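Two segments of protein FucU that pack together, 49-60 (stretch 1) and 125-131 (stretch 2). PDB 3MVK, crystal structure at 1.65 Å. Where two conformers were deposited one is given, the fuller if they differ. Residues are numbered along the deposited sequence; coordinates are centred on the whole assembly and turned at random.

Stretch 1 (49-60) GHGGGEILKAIL
Stretch 2 (125-131) VIASGES

The first turn of an α-helix leaves backbone NH groups without helical partners, and a carboxylate from a segment distant in sequence can satisfy them. Gly 51 occupies the N-cap position (phi/psi -84/169), and Gly 52 opens a helix that continues along stretch 1 with phi near -60 to -70 and psi -35 to -48 through Ile 59. Glu 130, from stretch 2, reaches this end: Gly 52 N donates to Glu 130 OE1 at 2.8 Å and 163°. One water accepts from Gly 53 N at 3.0 Å and donates to Glu 130 OE1 at 2.8 Å. The Glu 130 CA-to-CB bond points sideways, but chi1 t, chi2 p and chi3 53° bring the end of the side chain nearer. Gly 51 CA lies 3.4 Å from Glu 130 OE1. A second carboxylate serves the cap: Glu 54 (chi1 p, chi2 t) accepts from Gly 51 N at its OE1, 2.8 Å.

Just before the helix, Gly 129 N donates to His 50 O at 2.9 Å and 152°, tying the two backbones together; the CA atoms of His 50 and Gly 129 are 5.4 Å apart, those of Gly 51 and Glu 130 4.4 Å. Within stretch 2, Ser 128 OG (chi1 p) accepts from Glu 130 N at 3.0 Å.

The helix and the strand containing Ile 126 run roughly antiparallel, at 142°, their axes approaching to 9.8 Å. Ile 55 and Ile 59 point toward stretch 2, and alternate residues Ile 126 and Ser 128 point back toward stretch 1. All three isoleucines are m,t. Their buried side chains make apolar contacts: Ile 59 CD1 meets Ile 126 CD1 at 3.4 Å, and Ile 55 CD1 lies 4.2 Å from Ile 126 CG2. Ile 55 CD1 also lies 3.4 Å from Ser 128 CB.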

ATOM      1  N   GLY G  49      23.273 -17.090   3.619  1.00 18.21           N
ATOM      2  CA  GLY G  49      24.264 -17.871   4.350  1.00 18.63           C
ATOM      3  C   GLY G  49      24.348 -19.341   3.983  1.00 18.55           C
ATOM      4  O   GLY G  49      25.072 -20.084   4.642  1.00 19.14           O
ATOM      5  N   HIS G  50      23.618 -19.768   2.943  1.00 17.94           N
ATOM      6  CA  HIS G  50      23.510 -21.198   2.609  1.00 17.71           C
ATOM      7  C   HIS G  50      23.974 -21.521   1.203  1.00 17.47           C
ATOM      8  O   HIS G  50      23.823 -20.710   0.281  1.00 17.24           O
ATOM      9  CB  HIS G  50      22.081 -21.724   2.803  1.00 18.11           C
ATOM     10  CG  HIS G  50      21.554 -21.522   4.189  1.00 19.61           C
ATOM     11  ND1 HIS G  50      22.070 -22.177   5.288  1.00 22.25           N
ATOM     12  CD2 HIS G  50      20.556 -20.731   4.657  1.00 22.62           C
ATOM     13  CE1 HIS G  50      21.417 -21.795   6.375  1.00 24.43           C
ATOM     14  NE2 HIS G  50      20.492 -20.921   6.019  1.00 23.58           N
ATOM     15  N   GLY G  51      24.555 -22.702   1.058  1.00 16.91           N
ATOM     16  CA  GLY G  51      25.006 -23.164  -0.244  1.00 16.18           C
ATOM     17  C   GLY G  51      23.901 -23.807  -1.063  1.00 16.09           C
ATOM     18  O   GLY G  51      22.809 -24.082  -0.557  1.00 16.17           O
ATOM     19  N   GLY G  52      24.185 -24.053  -2.344  1.00 15.55           N
ATOM     20  CA  GLY G  52      23.186 -24.663  -3.252  1.00 15.81           C
ATOM     21  C   GLY G  52      22.797 -26.078  -2.859  1.00 15.97           C
ATOM     22  O   GLY G  52      21.610 -26.448  -2.883  1.00 15.76           O
ATOM     23  N   GLY G  53      23.787 -26.885  -2.479  1.00 16.22           N
ATOM     24  CA  GLY G  53      23.519 -28.286  -2.079  1.00 16.56           C
ATOM     25  C   GLY G  53      22.660 -28.388  -0.836  1.00 17.49           C
ATOM     26  O   GLY G  53      21.716 -29.161  -0.798  1.00 17.16           O
ATOM     27  N   GLU G  54      22.943 -27.582   0.178  1.00 17.81           N
ATOM     28  CA  GLU G  54      22.148 -27.698   1.395  1.00 18.13           C
ATOM     29  C   GLU G  54      20.721 -27.217   1.172  1.00 18.01           C
ATOM     30  O   GLU G  54      19.772 -27.803   1.717  1.00 16.50           O
ATOM     31  CB  GLU G  54      22.791 -27.026   2.605  1.00 19.69           C
ATOM     32  CG  GLU G  54      23.074 -25.580   2.455  1.00 23.66           C
ATOM     33  CD  GLU G  54      23.901 -25.031   3.623  1.00 29.92           C
ATOM     34  OE1 GLU G  54      24.893 -24.302   3.364  1.00 31.58           O
ATOM     35  OE2 GLU G  54      23.581 -25.367   4.789  1.00 32.44           O
ATOM     36  N   ILE G  55      20.564 -26.185   0.339  1.00 16.45           N
ATOM     37  CA  ILE G  55      19.224 -25.737  -0.034  1.00 16.36           C
ATOM     38  C   ILE G  55      18.477 -26.807  -0.832  1.00 15.85           C
ATOM     39  O   ILE G  55      17.322 -27.109  -0.539  1.00 16.44           O
ATOM     40  CB  ILE G  55      19.257 -24.402  -0.796  1.00 16.37           C
ATOM     41  CG1 ILE G  55      19.742 -23.304   0.142  1.00 16.50           C
ATOM     42  CG2 ILE G  55      17.864 -24.042  -1.326  1.00 15.73           C
ATOM     43  CD1 ILE G  55      20.043 -22.017  -0.543  1.00 16.98           C
ATOM     44  N   LEU G  56      19.126 -27.375  -1.844  1.00 15.11           N
ATOM     45  CA  LEU G  56      18.466 -28.414  -2.639  1.00 15.90           C
ATOM     46  C   LEU G  56      18.075 -29.583  -1.766  1.00 16.48           C
ATOM     47  O   LEU G  56      16.966 -30.105  -1.884  1.00 16.68           O
ATOM     48  CB  LEU G  56      19.380 -28.896  -3.763  1.00 15.50           C
ATOM     49  CG  LEU G  56      18.777 -29.966  -4.668  1.00 14.87           C
ATOM     50  CD1 LEU G  56      17.484 -29.499  -5.409  1.00 15.12           C
ATOM     51  CD2 LEU G  56      19.835 -30.426  -5.683  1.00 15.35           C
ATOM     52  N   LYS G  57      18.985 -30.005  -0.899  1.00 17.53           N
ATOM     53  CA  LYS G  57      18.711 -31.160  -0.045  1.00 18.61           C
ATOM     54  C   LYS G  57      17.465 -30.911   0.816  1.00 18.04           C
ATOM     55  O   LYS G  57      16.616 -31.799   0.958  1.00 19.02           O
ATOM     56  CB  LYS G  57      19.906 -31.471   0.844  1.00 18.59           C
ATOM     57  CG  LYS G  57      19.742 -32.722   1.699  1.00 22.34           C
ATOM     58  CD  LYS G  57      20.894 -32.793   2.718  1.00 27.49           C
ATOM     59  CE  LYS G  57      20.685 -33.935   3.690  1.00 31.20           C
ATOM     60  NZ  LYS G  57      20.803 -35.254   3.004  1.00 33.38           N
ATOM     61  N   ALA G  58      17.346 -29.706   1.371  1.00 18.21           N
ATOM     62  CA  ALA G  58      16.216 -29.352   2.198  1.00 18.10           C
ATOM     63  C   ALA G  58      14.914 -29.314   1.390  1.00 18.17           C
ATOM     64  O   ALA G  58      13.883 -29.852   1.816  1.00 18.50           O
ATOM     65  CB  ALA G  58      16.481 -28.016   2.903  1.00 18.43           C
ATOM     66  N   ILE G  59      14.965 -28.688   0.220  1.00 17.60           N
ATOM     67  CA  ILE G  59      13.781 -28.538  -0.632  1.00 17.67           C
ATOM     68  C   ILE G  59      13.237 -29.904  -1.061  1.00 17.85           C
ATOM     69  O   ILE G  59      12.041 -30.131  -1.013  1.00 17.71           O
ATOM     70  CB  ILE G  59      14.064 -27.654  -1.859  1.00 17.63           C
ATOM     71  CG1 ILE G  59      14.165 -26.196  -1.415  1.00 18.33           C
ATOM     72  CG2 ILE G  59      12.957 -27.820  -2.934  1.00 18.24           C
ATOM     73  CD1 ILE G  59      14.674 -25.274  -2.506  1.00 22.61           C
ATOM     74  N   LEU G  60      14.123 -30.804  -1.462  1.00 17.71           N
ATOM     75  CA  LEU G  60      13.700 -32.102  -1.969  1.00 18.81           C
ATOM     76  C   LEU G  60      12.992 -32.957  -0.913  1.00 19.51           C
ATOM     77  O   LEU G  60      12.204 -33.838  -1.273  1.00 20.18           O
ATOM     78  CB  LEU G  60      14.867 -32.865  -2.600  1.00 18.96           C
ATOM     79  CG  LEU G  60      15.465 -32.246  -3.870  1.00 18.87           C
ATOM     80  CD1 LEU G  60      16.669 -33.060  -4.271  1.00 19.33           C
ATOM     81  CD2 LEU G  60      14.459 -32.151  -5.010  1.00 19.35           C
ATOM     82  N   VAL G 125      12.227 -17.191  -6.421  1.00 13.20           N
ATOM     83  CA  VAL G 125      13.698 -17.258  -6.604  1.00 12.85           C
ATOM     84  C   VAL G 125      14.294 -17.248  -5.201  1.00 12.11           C
ATOM     85  O   VAL G 125      14.001 -16.369  -4.388  1.00 12.89           O
ATOM     86  CB  VAL G 125      14.224 -16.044  -7.414  1.00 13.16           C
ATOM     87  CG1 VAL G 125      15.753 -16.094  -7.548  1.00 15.14           C
ATOM     88  CG2 VAL G 125      13.570 -15.997  -8.790  1.00 13.51           C
ATOM     89  N   ILE G 126      15.088 -18.263  -4.903  1.00 12.57           N
ATOM     90  CA  ILE G 126      15.776 -18.371  -3.621  1.00 13.12           C
ATOM     91  C   ILE G 126      17.201 -17.881  -3.812  1.00 13.79           C
ATOM     92  O   ILE G 126      17.964 -18.498  -4.552  1.00 14.42           O
ATOM     93  CB  ILE G 126      15.805 -19.827  -3.165  1.00 13.84           C
ATOM     94  CG1 ILE G 126      14.380 -20.347  -2.962  1.00 16.22           C
ATOM     95  CG2 ILE G 126      16.634 -19.992  -1.874  1.00 15.51           C
ATOM     96  CD1 ILE G 126      14.329 -21.878  -2.859  1.00 17.05           C
ATOM     97  N   ALA G 127      17.554 -16.790  -3.131  1.00 12.96           N
ATOM     98  CA  ALA G 127      18.878 -16.168  -3.321  1.00 13.63           C
ATOM     99  C   ALA G 127      19.866 -16.814  -2.355  1.00 14.09           C
ATOM    100  O   ALA G 127      19.943 -16.416  -1.184  1.00 15.35           O
ATOM    101  CB  ALA G 127      18.795 -14.662  -3.086  1.00 13.75           C
ATOM    102  N   SER G 128      20.592 -17.823  -2.830  1.00 13.72           N
ATOM    103  CA  SER G 128      21.580 -18.490  -1.960  1.00 14.91           C
ATOM    104  C   SER G 128      22.853 -17.686  -1.892  1.00 15.55           C
ATOM    105  O   SER G 128      23.008 -16.654  -2.559  1.00 16.73           O
ATOM    106  CB  SER G 128      21.932 -19.908  -2.447  1.00 14.18           C
ATOM    107  OG  SER G 128      22.874 -19.887  -3.514  1.00 15.99           O
ATOM    108  N   GLY G 129      23.771 -18.174  -1.064  1.00 16.04           N
ATOM    109  CA  GLY G 129      25.119 -17.623  -1.041  1.00 16.84           C
ATOM    110  C   GLY G 129      26.147 -18.497  -1.719  1.00 17.30           C
ATOM    111  O   GLY G 129      27.338 -18.320  -1.484  1.00 18.60           O
ATOM    112  N   GLU G 130      25.687 -19.413  -2.570  1.00 17.13           N
ATOM    113  CA  GLU G 130      26.559 -20.382  -3.223  1.00 16.85           C
ATOM    114  C   GLU G 130      27.678 -19.686  -4.001  1.00 17.07           C
ATOM    115  O   GLU G 130      27.417 -18.899  -4.915  1.00 16.61           O
ATOM    116  CB  GLU G 130      25.748 -21.316  -4.135  1.00 16.52           C
ATOM    117  CG  GLU G 130      26.629 -22.352  -4.875  1.00 16.37           C
ATOM    118  CD  GLU G 130      27.493 -23.158  -3.914  1.00 19.27           C
ATOM    119  OE1 GLU G 130      26.928 -23.736  -2.951  1.00 18.85           O
ATOM    120  OE2 GLU G 130      28.734 -23.192  -4.108  1.00 22.65           O
ATOM    121  N   SER G 131      28.921 -19.940  -3.601  1.00 17.43           N
ATOM    122  CA  SER G 131      30.044 -19.234  -4.215  0.50 17.83           C
ATOM    123  C   SER G 131      30.460 -19.831  -5.554  1.00 18.55           C
ATOM    124  O   SER G 131      31.103 -19.158  -6.356  1.00 19.35           O
ATOM    125  CB  SER G 131      31.233 -19.165  -3.258  0.50 18.14           C
ATOM    126  OG  SER G 131      31.678 -20.459  -2.932  0.50 16.96           O
TER
HETATM  127  O   HOH W   1      26.710 -26.415  -2.175  1.00 19.78           O